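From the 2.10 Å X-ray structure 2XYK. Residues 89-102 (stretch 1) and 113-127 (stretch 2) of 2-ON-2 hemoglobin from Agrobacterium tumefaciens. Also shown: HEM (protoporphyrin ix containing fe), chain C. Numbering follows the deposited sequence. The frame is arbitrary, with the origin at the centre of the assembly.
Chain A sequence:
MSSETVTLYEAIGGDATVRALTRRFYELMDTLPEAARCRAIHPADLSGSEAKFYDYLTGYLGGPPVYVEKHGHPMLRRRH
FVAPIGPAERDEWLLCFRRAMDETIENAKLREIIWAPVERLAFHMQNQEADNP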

ATOM      1  N   GLU A  89      -7.512  12.657  -3.298  1.00  9.91           N
ATOM      2  CA  GLU A  89      -7.551  11.204  -3.135  1.00  9.99           C
ATOM      3  C   GLU A  89      -6.129  10.751  -2.955  1.00  9.38           C
ATOM      4  O   GLU A  89      -5.849   9.924  -2.095  1.00  9.33           O
ATOM      5  CB  GLU A  89      -8.222  10.491  -4.338  1.00  9.25           C
ATOM      6  CG  GLU A  89      -9.733  10.723  -4.421  1.00 11.23           C
ATOM      7  CD  GLU A  89     -10.113  12.164  -4.825  1.00 12.58           C
ATOM      8  OE1 GLU A  89      -9.336  12.787  -5.555  1.00 13.28           O
ATOM      9  OE2 GLU A  89     -11.183  12.675  -4.408  1.00 15.85           O
ATOM     10  N   ARG A  90      -5.237  11.338  -3.753  1.00  8.72           N
ATOM     11  CA  ARG A  90      -3.813  11.041  -3.703  1.00  8.29           C
ATOM     12  C   ARG A  90      -3.172  11.329  -2.340  1.00  7.36           C
ATOM     13  O   ARG A  90      -2.515  10.451  -1.795  1.00  5.24           O
ATOM     14  CB  ARG A  90      -3.072  11.761  -4.827  1.00  8.85           C
ATOM     15  CG  ARG A  90      -1.525  11.702  -4.750  1.00 10.24           C
ATOM     16  CD  ARG A  90      -0.953  12.943  -5.505  1.00 12.76           C
ATOM     17  NE  ARG A  90      -0.979  14.167  -4.679  1.00 11.86           N
ATOM     18  CZ  ARG A  90      -1.006  15.410  -5.159  1.00 10.97           C
ATOM     19  NH1 ARG A  90      -1.040  15.624  -6.464  1.00 10.65           N
ATOM     20  NH2 ARG A  90      -0.995  16.446  -4.324  1.00  9.29           N
ATOM     21  N   ASP A  91      -3.324  12.551  -1.813  1.00  7.51           N
ATOM     22  CA  ASP A  91      -2.641  12.915  -0.559  1.00  7.34           C
ATOM     23  C   ASP A  91      -3.241  12.204   0.661  1.00  6.29           C
ATOM     24  O   ASP A  91      -2.546  11.974   1.660  1.00  5.50           O
ATOM     25  CB  ASP A  91      -2.679  14.423  -0.322  1.00  8.51           C
ATOM     26  CG  ASP A  91      -1.899  15.198  -1.363  1.00 11.87           C
ATOM     27  OD1 ASP A  91      -1.014  14.612  -2.046  1.00 16.92           O
ATOM     28  OD2 ASP A  91      -2.188  16.397  -1.505  1.00 13.66           O
ATOM     29  N   GLU A  92      -4.532  11.880   0.585  1.00  6.56           N
ATOM     30  CA  GLU A  92      -5.232  11.164   1.664  1.00  6.85           C
ATOM     31  C   GLU A  92      -4.878   9.682   1.725  1.00  6.88           C
ATOM     32  O   GLU A  92      -4.853   9.098   2.817  1.00  7.75           O
ATOM     33  CB  GLU A  92      -6.746  11.357   1.551  1.00  7.10           C
ATOM     34  CG  GLU A  92      -7.181  12.798   1.864  1.00  9.84           C
ATOM     35  CD  GLU A  92      -8.688  13.015   1.675  1.00  8.42           C
ATOM     36  OE1 GLU A  92      -9.432  12.031   1.515  1.00  8.85           O
ATOM     37  OE2 GLU A  92      -9.114  14.168   1.707  1.00 12.28           O
ATOM     38  N   TRP A  93      -4.595   9.083   0.562  1.00  5.83           N
ATOM     39  CA  TRP A  93      -4.020   7.731   0.462  1.00  5.85           C
ATOM     40  C   TRP A  93      -2.617   7.755   1.117  1.00  5.48           C
ATOM     41  O   TRP A  93      -2.269   6.941   1.965  1.00  6.43           O
ATOM     42  CB  TRP A  93      -3.921   7.343  -1.052  1.00  4.88           C
ATOM     43  CG  TRP A  93      -3.564   5.886  -1.339  1.00  6.30           C
ATOM     44  CD1 TRP A  93      -4.427   4.874  -1.720  1.00  4.85           C
ATOM     45  CD2 TRP A  93      -2.257   5.279  -1.242  1.00  4.77           C
ATOM     46  NE1 TRP A  93      -3.721   3.686  -1.884  1.00  5.20           N
ATOM     47  CE2 TRP A  93      -2.395   3.916  -1.609  1.00  2.71           C
ATOM     48  CE3 TRP A  93      -0.980   5.762  -0.895  1.00  7.44           C
ATOM     49  CZ2 TRP A  93      -1.308   3.036  -1.626  1.00  3.27           C
ATOM     50  CZ3 TRP A  93       0.104   4.879  -0.899  1.00  5.06           C
ATOM     51  CH2 TRP A  93      -0.065   3.541  -1.277  1.00  5.67           C
ATOM     52  N   LEU A  94      -1.815   8.732   0.737  1.00  6.30           N
ATOM     53  CA  LEU A  94      -0.460   8.887   1.285  1.00  5.91           C
ATOM     54  C   LEU A  94      -0.478   9.172   2.789  1.00  6.82           C
ATOM     55  O   LEU A  94       0.374   8.683   3.534  1.00  6.25           O
ATOM     56  CB  LEU A  94       0.292   9.990   0.524  1.00  5.42           C
ATOM     57  CG  LEU A  94       0.717   9.621  -0.907  1.00  5.67           C
ATOM     58  CD1 LEU A  94       1.089  10.900  -1.674  1.00  5.72           C
ATOM     59  CD2 LEU A  94       1.920   8.587  -0.860  1.00  3.56           C
ATOM     60  N   LEU A  95      -1.456   9.959   3.237  1.00  8.08           N
ATOM     61  CA  LEU A  95      -1.644  10.175   4.674  1.00  8.32           C
ATOM     62  C   LEU A  95      -1.777   8.857   5.429  1.00  7.28           C
ATOM     63  O   LEU A  95      -1.076   8.639   6.433  1.00  8.61           O
ATOM     64  CB  LEU A  95      -2.867  11.063   4.940  1.00  9.23           C
ATOM     65  CG  LEU A  95      -3.346  11.188   6.390  1.00  9.84           C
ATOM     66  CD1 LEU A  95      -2.387  12.100   7.187  1.00 14.91           C
ATOM     67  CD2 LEU A  95      -4.734  11.723   6.424  1.00  9.45           C
ATOM     68  N   CYS A  96      -2.680   7.993   4.968  1.00  7.35           N
ATOM     69  CA  CYS A  96      -2.989   6.723   5.653  1.00  7.27           C
ATOM     70  C   CYS A  96      -1.834   5.725   5.531  1.00  7.26           C
ATOM     71  O   CYS A  96      -1.494   5.034   6.494  1.00  8.08           O
ATOM     72  CB  CYS A  96      -4.320   6.114   5.146  1.00  7.89           C
ATOM     73  SG  CYS A  96      -5.796   7.231   5.281  1.00  7.85           S
ATOM     74  N   PHE A  97      -1.216   5.652   4.358  1.00  7.00           N
ATOM     75  CA  PHE A  97      -0.080   4.728   4.171  1.00  8.19           C
ATOM     76  C   PHE A  97       1.110   5.124   5.049  1.00  7.69           C
ATOM     77  O   PHE A  97       1.752   4.255   5.608  1.00  7.09           O
ATOM     78  CB  PHE A  97       0.361   4.603   2.703  1.00  6.84           C
ATOM     79  CG  PHE A  97       1.299   3.438   2.457  1.00 11.39           C
ATOM     80  CD1 PHE A  97       0.794   2.142   2.287  1.00 13.04           C
ATOM     81  CD2 PHE A  97       2.686   3.627   2.438  1.00 10.00           C
ATOM     82  CE1 PHE A  97       1.667   1.053   2.088  1.00 14.90           C
ATOM     83  CE2 PHE A  97       3.557   2.549   2.228  1.00 10.44           C
ATOM     84  CZ  PHE A  97       3.052   1.267   2.059  1.00 10.97           C
ATOM     85  N   ARG A  98       1.398   6.426   5.150  1.00  8.49           N
ATOM     86  CA  ARG A  98       2.487   6.908   6.010  1.00 10.22           C
ATOM     87  C   ARG A  98       2.256   6.532   7.460  1.00  9.94           C
ATOM     88  O   ARG A  98       3.143   5.974   8.095  1.00 10.30           O
ATOM     89  CB  ARG A  98       2.651   8.427   5.898  1.00 10.63           C
ATOM     90  CG  ARG A  98       4.010   8.960   6.424  1.00 12.92           C
ATOM     91  CD  ARG A  98       4.222  10.394   5.918  1.00 17.77           C
ATOM     92  NE  ARG A  98       5.036  11.213   6.820  1.00 23.99           N
ATOM     93  N   ARG A  99       1.065   6.845   7.976  1.00  9.75           N
ATOM     94  CA  ARG A  99       0.719   6.544   9.361  1.00 10.73           C
ATOM     95  C   ARG A  99       0.660   5.049   9.647  1.00 10.44           C
ATOM     96  O   ARG A  99       1.051   4.619  10.736  1.00  9.91           O
ATOM     97  CB  ARG A  99      -0.624   7.183   9.758  1.00 10.86           C
ATOM     98  CG  ARG A  99      -0.885   7.117  11.248  1.00 14.48           C
ATOM     99  CD  ARG A  99      -1.858   8.176  11.756  1.00 17.89           C
ATOM    100  NE  ARG A  99      -2.443   7.710  13.015  1.00 21.28           N
ATOM    101  CZ  ARG A  99      -3.487   8.268  13.638  1.00 24.12           C
ATOM    102  NH1 ARG A  99      -4.104   9.341  13.134  1.00 22.23           N
ATOM    103  NH2 ARG A  99      -3.928   7.736  14.776  1.00 26.45           N
ATOM    104  N   ALA A 100       0.136   4.275   8.694  1.00  9.70           N
ATOM    105  CA  ALA A 100       0.106   2.829   8.841  1.00 10.03           C
ATOM    106  C   ALA A 100       1.517   2.252   8.935  1.00  9.01           C
ATOM    107  O   ALA A 100       1.758   1.368   9.766  1.00  8.78           O
ATOM    108  CB  ALA A 100      -0.716   2.160   7.718  1.00  8.28           C
ATOM    109  N   MET A 101       2.435   2.757   8.107  1.00 10.18           N
ATOM    110  CA  MET A 101       3.866   2.358   8.142  1.00 13.24           C
ATOM    111  C   MET A 101       4.520   2.722   9.460  1.00 12.25           C
ATOM    112  O   MET A 101       5.204   1.898  10.070  1.00 12.48           O
ATOM    113  CB  MET A 101       4.695   3.088   7.078  1.00 12.24           C
ATOM    114  CG  MET A 101       4.575   2.622   5.679  1.00 14.32           C
ATOM    115  SD  MET A 101       6.012   3.274   4.783  1.00 21.93           S
ATOM    116  CE  MET A 101       7.101   1.928   5.092  1.00 14.47           C
ATOM    117  N   ASP A 102       4.339   3.978   9.865  1.00 13.20           N
ATOM    118  CA  ASP A 102       4.965   4.513  11.104  1.00 14.31           C
ATOM    119  C   ASP A 102       4.533   3.658  12.282  1.00 14.56           C
ATOM    120  O   ASP A 102       5.325   3.414  13.188  1.00 14.43           O
ATOM    121  CB  ASP A 102       4.584   5.999  11.359  1.00 14.57           C
ATOM    122  CG  ASP A 102       5.283   6.986  10.389  1.00 17.32           C
ATOM    123  OD1 ASP A 102       6.284   6.610   9.735  1.00 18.86           O
ATOM    124  OD2 ASP A 102       4.823   8.158  10.274  1.00 20.55           O
ATOM    125  N   ILE A 113      13.387   3.581   3.035  1.00 13.43           N
ATOM    126  CA  ILE A 113      13.550   2.782   1.816  1.00 14.07           C
ATOM    127  C   ILE A 113      12.197   2.496   1.107  1.00 13.39           C
ATOM    128  O   ILE A 113      12.105   2.590  -0.099  1.00 13.15           O
ATOM    129  CB  ILE A 113      14.344   1.475   2.069  1.00 14.87           C
ATOM    130  CG1 ILE A 113      15.846   1.793   2.216  1.00 16.12           C
ATOM    131  CG2 ILE A 113      14.152   0.502   0.905  1.00 15.10           C
ATOM    132  CD1 ILE A 113      16.612   0.848   3.164  1.00 15.01           C
ATOM    133  N   ILE A 114      11.145   2.199   1.867  1.00 12.30           N
ATOM    134  CA  ILE A 114       9.863   1.833   1.252  1.00 10.55           C
ATOM    135  C   ILE A 114       9.116   3.049   0.730  1.00 10.09           C
ATOM    136  O   ILE A 114       8.502   2.987  -0.327  1.00  9.35           O
ATOM    137  CB  ILE A 114       8.942   1.073   2.242  1.00 10.74           C
ATOM    138  CG1 ILE A 114       9.502  -0.303   2.567  1.00 10.63           C
ATOM    139  CG2 ILE A 114       7.520   0.906   1.664  1.00 10.29           C
ATOM    140  CD1 ILE A 114       8.836  -0.924   3.821  1.00  7.87           C
ATOM    141  N   TRP A 115       9.162   4.139   1.501  1.00 10.73           N
ATOM    142  CA  TRP A 115       8.330   5.318   1.302  1.00  9.98           C
ATOM    143  C   TRP A 115       8.593   6.078   0.018  1.00 10.96           C
ATOM    144  O   TRP A 115       7.649   6.416  -0.712  1.00  9.10           O
ATOM    145  CB  TRP A 115       8.486   6.290   2.477  1.00 11.21           C
ATOM    146  CG  TRP A 115       7.811   7.620   2.231  1.00 10.00           C
ATOM    147  CD1 TRP A 115       8.416   8.818   1.914  1.00 10.82           C
ATOM    148  CD2 TRP A 115       6.399   7.877   2.273  1.00 10.32           C
ATOM    149  NE1 TRP A 115       7.448   9.804   1.766  1.00 10.92           N
ATOM    150  CE2 TRP A 115       6.211   9.252   1.990  1.00  9.14           C
ATOM    151  CE3 TRP A 115       5.268   7.071   2.517  1.00  7.99           C
ATOM    152  CZ2 TRP A 115       4.940   9.838   1.936  1.00 11.36           C
ATOM    153  CZ3 TRP A 115       4.008   7.657   2.474  1.00 10.26           C
ATOM    154  CH2 TRP A 115       3.851   9.026   2.187  1.00 10.20           C
ATOM    155  N   ALA A 116       9.863   6.397  -0.253  1.00 10.88           N
ATOM    156  CA  ALA A 116      10.150   7.225  -1.436  1.00 11.35           C
ATOM    157  C   ALA A 116       9.536   6.654  -2.754  1.00 10.69           C
ATOM    158  O   ALA A 116       8.836   7.381  -3.456  1.00 10.53           O
ATOM    159  CB  ALA A 116      11.671   7.523  -1.570  1.00 11.92           C
ATOM    160  N   PRO A 117       9.772   5.354  -3.077  1.00 10.05           N
ATOM    161  CA  PRO A 117       9.178   4.774  -4.285  1.00  9.32           C
ATOM    162  C   PRO A 117       7.647   4.627  -4.268  1.00  8.84           C
ATOM    163  O   PRO A 117       7.028   4.714  -5.318  1.00  9.38           O
ATOM    164  CB  PRO A 117       9.823   3.378  -4.358  1.00  9.65           C
ATOM    165  CG  PRO A 117      11.088   3.499  -3.551  1.00  9.74           C
ATOM    166  CD  PRO A 117      10.629   4.367  -2.400  1.00  9.80           C
ATOM    167  N   VAL A 118       7.053   4.385  -3.103  1.00  7.39           N
ATOM    168  CA  VAL A 118       5.606   4.289  -2.999  1.00  6.35           C
ATOM    169  C   VAL A 118       5.001   5.686  -3.242  1.00  6.74           C
ATOM    170  O   VAL A 118       3.982   5.815  -3.915  1.00  6.29           O
ATOM    171  CB  VAL A 118       5.169   3.760  -1.613  1.00  6.55           C
ATOM    172  CG1 VAL A 118       3.679   4.128  -1.288  1.00  7.12           C
ATOM    173  CG2 VAL A 118       5.408   2.245  -1.489  1.00  5.67           C
ATOM    174  N   GLU A 119       5.609   6.726  -2.665  1.00  6.56           N
ATOM    175  CA  GLU A 119       5.068   8.048  -2.839  1.00  8.21           C
ATOM    176  C   GLU A 119       5.176   8.441  -4.315  1.00  8.94           C
ATOM    177  O   GLU A 119       4.241   9.068  -4.845  1.00 10.12           O
ATOM    178  CB  GLU A 119       5.740   9.081  -1.924  1.00  7.07           C
ATOM    179  CG  GLU A 119       5.419  10.495  -2.359  1.00 10.00           C
ATOM    180  CD  GLU A 119       6.179  11.561  -1.619  1.00 14.17           C
ATOM    181  OE1 GLU A 119       7.431  11.526  -1.606  1.00 16.86           O
ATOM    182  OE2 GLU A 119       5.513  12.456  -1.064  1.00 19.83           O
ATOM    183  N   ARG A 120       6.288   8.078  -4.975  1.00  9.41           N
ATOM    184  CA  ARG A 120       6.401   8.221  -6.438  1.00 11.51           C
ATOM    185  C   ARG A 120       5.261   7.507  -7.196  1.00 10.09           C
ATOM    186  O   ARG A 120       4.670   8.081  -8.104  1.00  8.91           O
ATOM    187  CB  ARG A 120       7.746   7.694  -6.952  1.00 12.44           C
ATOM    188  CG  ARG A 120       8.947   8.616  -6.680  1.00 15.78           C
ATOM    189  CD  ARG A 120      10.272   7.922  -7.074  1.00 18.49           C
ATOM    190  NE  ARG A 120      10.225   7.506  -8.482  1.00 27.44           N
ATOM    191  CZ  ARG A 120      11.270   7.132  -9.222  1.00 29.33           C
ATOM    192  NH1 ARG A 120      12.504   7.108  -8.705  1.00 31.58           N
ATOM    193  NH2 ARG A 120      11.072   6.773 -10.492  1.00 26.84           N
ATOM    194  N   LEU A 121       4.956   6.262  -6.819  1.00 10.79           N
ATOM    195  CA  LEU A 121       3.866   5.498  -7.473  1.00 11.16           C
ATOM    196  C   LEU A 121       2.518   6.204  -7.297  1.00 10.32           C
ATOM    197  O   LEU A 121       1.717   6.274  -8.238  1.00 10.10           O
ATOM    198  CB  LEU A 121       3.779   4.063  -6.927  1.00 10.59           C
ATOM    199  CG  LEU A 121       4.739   3.004  -7.455  1.00 13.49           C
ATOM    200  CD1 LEU A 121       4.467   1.660  -6.765  1.00 15.62           C
ATOM    201  CD2 LEU A 121       4.654   2.865  -8.988  1.00 12.39           C
ATOM    202  N   ALA A 122       2.281   6.736  -6.095  1.00  9.99           N
ATOM    203  CA  ALA A 122       0.995   7.384  -5.785  1.00  9.47           C
ATOM    204  C   ALA A 122       0.767   8.601  -6.666  1.00  9.33           C
ATOM    205  O   ALA A 122      -0.342   8.812  -7.151  1.00  8.64           O
ATOM    206  CB  ALA A 122       0.909   7.780  -4.309  1.00  9.17           C
ATOM    207  N   PHE A 123       1.819   9.400  -6.865  1.00  8.95           N
ATOM    208  CA  PHE A 123       1.711  10.584  -7.743  1.00  9.72           C
ATOM    209  C   PHE A 123       1.461  10.155  -9.189  1.00  8.93           C
ATOM    210  O   PHE A 123       0.685  10.781  -9.913  1.00  9.05           O
ATOM    211  CB  PHE A 123       2.937  11.485  -7.632  1.00  9.37           C
ATOM    212  CG  PHE A 123       2.812  12.539  -6.550  1.00 11.70           C
ATOM    213  CD1 PHE A 123       3.034  12.218  -5.217  1.00 11.70           C
ATOM    214  CD2 PHE A 123       2.499  13.847  -6.881  1.00 10.27           C
ATOM    215  CE1 PHE A 123       2.921  13.195  -4.216  1.00 13.49           C
ATOM    216  CE2 PHE A 123       2.397  14.821  -5.913  1.00 14.28           C
ATOM    217  CZ  PHE A 123       2.600  14.492  -4.563  1.00 14.55           C
ATOM    218  N   HIS A 124       2.084   9.049  -9.569  1.00  9.10           N
ATOM    219  CA  HIS A 124       1.856   8.442 -10.861  1.00  8.05           C
ATOM    220  C   HIS A 124       0.448   7.825 -11.068  1.00  9.37           C
ATOM    221  O   HIS A 124       0.023   7.635 -12.221  1.00  9.46           O
ATOM    222  CB  HIS A 124       2.960   7.422 -11.136  1.00  8.05           C
ATOM    223  CG  HIS A 124       3.134   7.109 -12.593  1.00  5.64           C
ATOM    224  ND1 HIS A 124       3.515   8.060 -13.513  1.00  8.21           N
ATOM    225  CD2 HIS A 124       2.961   5.956 -13.289  1.00  6.41           C
ATOM    226  CE1 HIS A 124       3.550   7.513 -14.724  1.00 10.26           C
ATOM    227  NE2 HIS A 124       3.221   6.234 -14.614  1.00  6.30           N
ATOM    228  N   MET A 125      -0.276   7.493  -9.984  1.00  9.93           N
ATOM    229  CA  MET A 125      -1.644   6.919 -10.129  1.00 10.71           C
ATOM    230  C   MET A 125      -2.663   8.016 -10.322  1.00 10.25           C
ATOM    231  O   MET A 125      -3.756   7.763 -10.799  1.00 10.53           O
ATOM    232  CB  MET A 125      -2.090   6.080  -8.910  1.00 10.60           C
ATOM    233  CG  MET A 125      -1.225   4.870  -8.604  1.00 10.40           C
ATOM    234  SD  MET A 125      -1.077   3.744 -10.020  1.00 11.78           S
ATOM    235  CE  MET A 125       0.401   4.377 -10.857  1.00  9.06           C
ATOM    236  N   GLN A 126      -2.317   9.229  -9.908  1.00 11.35           N
ATOM    237  CA  GLN A 126      -3.251  10.353  -9.998  1.00 12.49           C
ATOM    238  C   GLN A 126      -3.650  10.529 -11.476  1.00 12.36           C
ATOM    239  O   GLN A 126      -2.784  10.488 -12.376  1.00 10.52           O
ATOM    240  CB  GLN A 126      -2.620  11.622  -9.396  1.00 12.97           C
ATOM    241  CG  GLN A 126      -3.477  12.886  -9.532  1.00 15.00           C
ATOM    242  CD  GLN A 126      -2.711  14.186  -9.266  1.00 15.55           C
ATOM    243  OE1 GLN A 126      -1.656  14.195  -8.625  1.00 18.51           O
ATOM    244  NE2 GLN A 126      -3.271  15.305  -9.747  1.00 19.92           N
ATOM    245  N   ASN A 127      -4.954  10.642 -11.730  1.00 12.42           N
ATOM    246  CA  ASN A 127      -5.448  10.665 -13.110  1.00 13.16           C
ATOM    247  C   ASN A 127      -6.366  11.842 -13.409  1.00 15.28           C
ATOM    248  O   ASN A 127      -6.976  11.904 -14.477  1.00 14.76           O
ATOM    249  CB  ASN A 127      -6.084   9.308 -13.523  1.00 11.70           C
ATOM    250  CG  ASN A 127      -7.124   8.787 -12.526  1.00  8.42           C
ATOM    251  OD1 ASN A 127      -7.181   7.580 -12.231  1.00  8.96           O
ATOM    252  ND2 ASN A 127      -7.978   9.670 -12.047  1.00  3.31           N
TER
HETATM  253  CHA HEM C 700      -6.595  -0.699  -6.052  1.00  7.93           C
HETATM  254  CHB HEM C 700      -6.969   4.060  -4.850  1.00  7.46           C
HETATM  255  CHC HEM C 700      -2.095   4.346  -5.018  1.00  7.57           C
HETATM  256  CHD HEM C 700      -1.820  -0.482  -5.030  1.00  9.33           C
HETATM  257  C1A HEM C 700      -7.109   0.566  -5.787  1.00  7.85           C
HETATM  258  C2A HEM C 700      -8.504   0.959  -5.877  1.00  7.38           C
HETATM  259  C3A HEM C 700      -8.612   2.254  -5.559  1.00  8.30           C
HETATM  260  C4A HEM C 700      -7.285   2.750  -5.234  1.00  8.68           C
HETATM  261  CMA HEM C 700      -9.894   3.149  -5.513  1.00  7.20           C
HETATM  262  CAA HEM C 700      -9.633  -0.022  -6.286  1.00 10.55           C
HETATM  263  CBA HEM C 700      -9.953  -0.897  -5.049  1.00 18.79           C
HETATM  264  CGA HEM C 700     -10.523  -2.280  -5.363  1.00 24.03           C
HETATM  265  O1A HEM C 700     -10.521  -2.770  -6.530  1.00 27.20           O
HETATM  266  O2A HEM C 700     -10.991  -2.939  -4.404  1.00 25.49           O
HETATM  267  C1B HEM C 700      -5.685   4.586  -4.821  1.00  7.48           C
HETATM  268  C2B HEM C 700      -5.279   5.973  -4.613  1.00  6.91           C
HETATM  269  C3B HEM C 700      -3.927   6.022  -4.664  1.00  8.46           C
HETATM  270  C4B HEM C 700      -3.438   4.678  -4.901  1.00  9.28           C
HETATM  271  CMB HEM C 700      -6.204   7.175  -4.362  1.00  4.60           C
HETATM  272  CAB HEM C 700      -2.985   7.246  -4.514  1.00  6.61           C
HETATM  273  CBB HEM C 700      -2.870   8.138  -5.502  1.00  8.47           C
HETATM  274  C1C HEM C 700      -1.586   3.078  -4.992  1.00  7.39           C
HETATM  275  C2C HEM C 700      -0.194   2.733  -4.874  1.00  7.54           C
HETATM  276  C3C HEM C 700      -0.097   1.395  -4.862  1.00  6.45           C
HETATM  277  C4C HEM C 700      -1.445   0.858  -4.986  1.00  8.91           C
HETATM  278  CMC HEM C 700       0.918   3.806  -4.780  1.00  8.25           C
HETATM  279  CAC HEM C 700       1.212   0.560  -4.759  1.00  8.65           C
HETATM  280  CBC HEM C 700       2.073   0.762  -3.736  1.00  6.69           C
HETATM  281  C1D HEM C 700      -3.043  -1.016  -5.395  1.00 10.83           C
HETATM  282  C2D HEM C 700      -3.314  -2.406  -5.737  1.00  7.19           C
HETATM  283  C3D HEM C 700      -4.798  -2.466  -6.057  1.00  9.78           C
HETATM  284  C4D HEM C 700      -5.288  -1.121  -5.884  1.00 10.62           C
HETATM  285  CMD HEM C 700      -2.299  -3.574  -5.756  1.00  9.87           C
HETATM  286  CAD HEM C 700      -5.617  -3.708  -6.489  1.00  9.59           C
HETATM  287  CBD HEM C 700      -5.511  -3.698  -8.019  1.00 13.31           C
HETATM  288  CGD HEM C 700      -6.413  -4.737  -8.647  1.00 12.77           C
HETATM  289  O1D HEM C 700      -7.639  -4.488  -8.804  1.00 11.84           O
HETATM  290  O2D HEM C 700      -5.882  -5.817  -8.974  1.00 13.39           O
HETATM  291  NA  HEM C 700      -6.393   1.679  -5.391  1.00  9.79           N
HETATM  292  NB  HEM C 700      -4.531   3.833  -4.973  1.00  6.66           N
HETATM  293  NC  HEM C 700      -2.324   1.923  -5.068  1.00  6.69           N
HETATM  294  ND  HEM C 700      -4.228  -0.309  -5.487  1.00  9.32           N
HETATM  295 FE   HEM C 700      -4.349   1.764  -5.258  1.00  8.01          FE
HETATM  296  O   HOH W   1      -4.434   1.417  -3.357  1.00  4.23           O

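The most distinctive feature of this contact is the side chain of R90, which serves three partners at once. Its guanidinium lies flat on the ring of F123, with centres 4.2 Å apart and planes at 12°, so the cation rests against the π cloud. R90 CD also sits over that face, 3.7 Å from the ring centroid and 6° off the normal. Stacking leaves the guanidinium edge free for hydrogen bonding: R90 NH1 donates to Q126 OE1 at 2.7 Å (N-H...acceptor angle 146°), and R90 NE forms a salt bridge with D91 OD1, also at 2.7 Å. The bond to Q126 is the sole hydrogen bond between the stretches; the remaining contacts are mainly apolar.

The backbones form two helices, 89-102 and 113-125, running roughly antiparallel at 156° with a closest axial approach of 9.6 Å. Accordingly, R90 pairs with Q126, L94 with E119 and R98 with W115 by nearest CA atoms. The second helix kinks at P117, whose nitrogen carries no hydrogen to bond the preceding turn.

L94 is a knob in a hole formed by W115, E119, A122 and F123. Its CD2 reaches W115 CH2 at 3.6 Å and A122 CB at 3.7 Å, while CD1 meets F123 CE1 at 3.9 Å. Further along, R98 CD lies over the face of the W115 six-membered ring, 4.3 Å from its centroid, whereas F97 CD2 approaches that indole at its edge, 4.2 Å from CZ3. M101 CE packs 3.5 Å from I114 CB.

W93 links this interface to the heme. V118 CG1 meets its ring edge, 3.7 Å from W93 CZ3; heme C4B lies over one face, and W93 NE1 donates to the iron-bound water at 2.8 Å.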